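Local coordinates for protein ralf, proline/betaine transporter (Legionella pneumophila, PDB 4D7Q) that probably acts as a guanine-nucleotide exchange factor, here as a chimera joining the Sec7 domain of Legionella RalF to the capping domain of Rickettsia RalF, at residues A[247-252]-A[268-273]. The protein carries 2 engineered substitutions. Sequence-based numbering, arbitrary orientation.
Sequences LTIEFK and VIIKDE
Thr248 with Lys271 and Glu250 with Ile269 are the hydrogen-bonded pairs of an antiparallel strand contact that joins 248-252, an outermost strand of the antiparallel sheet, to its neighbour 264-271 in the Rickettsia-derived capping domain. Thr248 N reaches Lys271 O at 2.8 Å and Lys271 N returns to Thr248 O, while Glu250 and Ile269 exchange the same two bonds, the one from Ile269 N to Glu250 O also 2.8 Å long.

The face carrying Ile249, Phe251, Val268 and Ile270 is apolar; Phe251 and Val268 pack on helix 220-230 and Ile270 on helix 313-325. Ile249 and Val268 run alongside each other in the same direction, with Ile249 CG2 3.6 Å from Val268 CG1; branching at CB gives each a methyl close to the backbone. The other Val268 methyl, CG2, meets the Phe251 ring at its edge, in the ring plane, 3.7 Å from CD1. Leu247, just before the strand, touches Ile270 CG2 with CD1 at 3.7 Å.

Thr248, Glu250, Ile269 and Lys271 occupy the opposite face. From the strand end, the Lys252 chain packs against the buried Ile269, CE 4.0 Å from CG1. A bend at chi4 (-75°) sets NZ for a salt bridge to Glu250 OE2 at 2.8 Å, on the syn side, 24° out of the carboxylate plane. Lysine thus offers isoleucine an aliphatic chain while Glu250 meets its charge, and the pairing is two-faced: apolar toward the helices, and on the other side a mixture of charged and polar groups around Ile269.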
# COMPACT_ATOMS: atom_id res chain seq x y z
N LEU A 247 18.59 -18.16 12.14
CA LEU A 247 17.34 -17.49 11.88
C LEU A 247 16.10 -18.35 12.06
O LEU A 247 16.13 -19.53 11.94
CB LEU A 247 17.32 -16.88 10.48
CG LEU A 247 18.42 -15.93 10.08
CD1 LEU A 247 18.37 -15.58 8.62
CD2 LEU A 247 18.48 -14.70 10.95
N THR A 248 15.01 -17.67 12.34
CA THR A 248 13.69 -18.24 12.37
C THR A 248 12.89 -17.63 11.20
O THR A 248 12.66 -16.46 11.18
CB THR A 248 13.07 -17.93 13.73
OG1 THR A 248 13.76 -18.66 14.72
CG2 THR A 248 11.67 -18.26 13.76
N ILE A 249 12.51 -18.44 10.23
CA ILE A 249 11.89 -17.94 9.03
C ILE A 249 10.49 -18.52 8.82
O ILE A 249 10.28 -19.71 8.87
CB ILE A 249 12.78 -18.13 7.78
CG1 ILE A 249 14.19 -17.64 8.05
CG2 ILE A 249 12.16 -17.40 6.60
CD1 ILE A 249 15.22 -17.95 7.02
N GLU A 250 9.55 -17.61 8.63
CA GLU A 250 8.12 -17.84 8.43
C GLU A 250 7.72 -17.17 7.11
O GLU A 250 8.34 -16.19 6.70
CB GLU A 250 7.37 -17.14 9.58
CG GLU A 250 5.88 -17.43 9.69
CD GLU A 250 5.15 -16.61 10.75
OE1 GLU A 250 5.75 -16.37 11.83
OE2 GLU A 250 3.98 -16.24 10.51
N PHE A 251 6.69 -17.70 6.46
CA PHE A 251 6.13 -17.12 5.24
C PHE A 251 4.65 -16.90 5.43
O PHE A 251 3.93 -17.85 5.77
CB PHE A 251 6.42 -17.98 3.98
CG PHE A 251 6.10 -17.23 2.71
CD1 PHE A 251 6.96 -16.24 2.24
CD2 PHE A 251 4.92 -17.46 2.01
CE1 PHE A 251 6.65 -15.51 1.09
CE2 PHE A 251 4.61 -16.74 0.86
CZ PHE A 251 5.48 -15.77 0.40
N LYS A 252 4.18 -15.65 5.25
CA LYS A 252 2.78 -15.27 5.40
C LYS A 252 2.17 -15.12 4.01
O LYS A 252 2.61 -14.27 3.23
CB LYS A 252 2.63 -13.99 6.24
CG LYS A 252 2.99 -14.19 7.72
CD LYS A 252 2.53 -12.99 8.57
CE LYS A 252 3.00 -13.05 10.01
NZ LYS A 252 2.25 -14.04 10.83
N VAL A 268 8.03 -12.86 3.76
CA VAL A 268 9.02 -13.66 4.45
C VAL A 268 9.29 -12.89 5.75
O VAL A 268 9.76 -11.75 5.70
CB VAL A 268 10.33 -13.79 3.64
CG1 VAL A 268 11.30 -14.74 4.33
CG2 VAL A 268 10.07 -14.21 2.19
N ILE A 269 8.99 -13.50 6.91
CA ILE A 269 9.21 -12.91 8.22
C ILE A 269 10.44 -13.57 8.78
O ILE A 269 10.49 -14.79 8.91
CB ILE A 269 7.95 -13.01 9.15
CG1 ILE A 269 6.65 -12.40 8.48
CG2 ILE A 269 8.21 -12.41 10.55
CD1 ILE A 269 6.70 -10.90 8.09
N ILE A 270 11.49 -12.75 9.04
CA ILE A 270 12.78 -13.23 9.52
C ILE A 270 13.13 -12.65 10.88
O ILE A 270 13.13 -11.43 11.06
CB ILE A 270 13.91 -13.00 8.48
CG1 ILE A 270 13.54 -13.60 7.11
CG2 ILE A 270 15.26 -13.54 8.98
CD1 ILE A 270 14.47 -13.29 5.96
N LYS A 271 13.46 -13.56 11.82
CA LYS A 271 13.86 -13.20 13.17
C LYS A 271 15.20 -13.83 13.49
O LYS A 271 15.41 -15.01 13.19
CB LYS A 271 12.78 -13.60 14.21
CG LYS A 271 11.49 -12.79 14.04
CD LYS A 271 10.36 -13.25 14.94
CE LYS A 271 9.10 -12.46 14.66
NZ LYS A 271 7.87 -13.20 15.05
N ASP A 272 16.10 -13.05 14.07
CA ASP A 272 17.37 -13.58 14.53
C ASP A 272 17.40 -13.88 16.01
O ASP A 272 16.40 -13.82 16.67
CB ASP A 272 18.54 -12.71 14.10
CG ASP A 272 18.52 -11.32 14.68
OD1 ASP A 272 18.07 -11.11 15.80
OD2 ASP A 272 18.97 -10.42 14.00
N GLU A 273 18.58 -14.24 16.51
CA GLU A 273 18.76 -14.65 17.91
C GLU A 273 18.79 -13.46 18.91
O GLU A 273 18.68 -13.64 20.08
CB GLU A 273 20.01 -15.56 18.05
CG GLU A 273 20.92 -15.65 16.82
CD GLU A 273 21.66 -16.98 16.65
OE1 GLU A 273 21.48 -17.91 17.47
OE2 GLU A 273 22.44 -17.08 15.69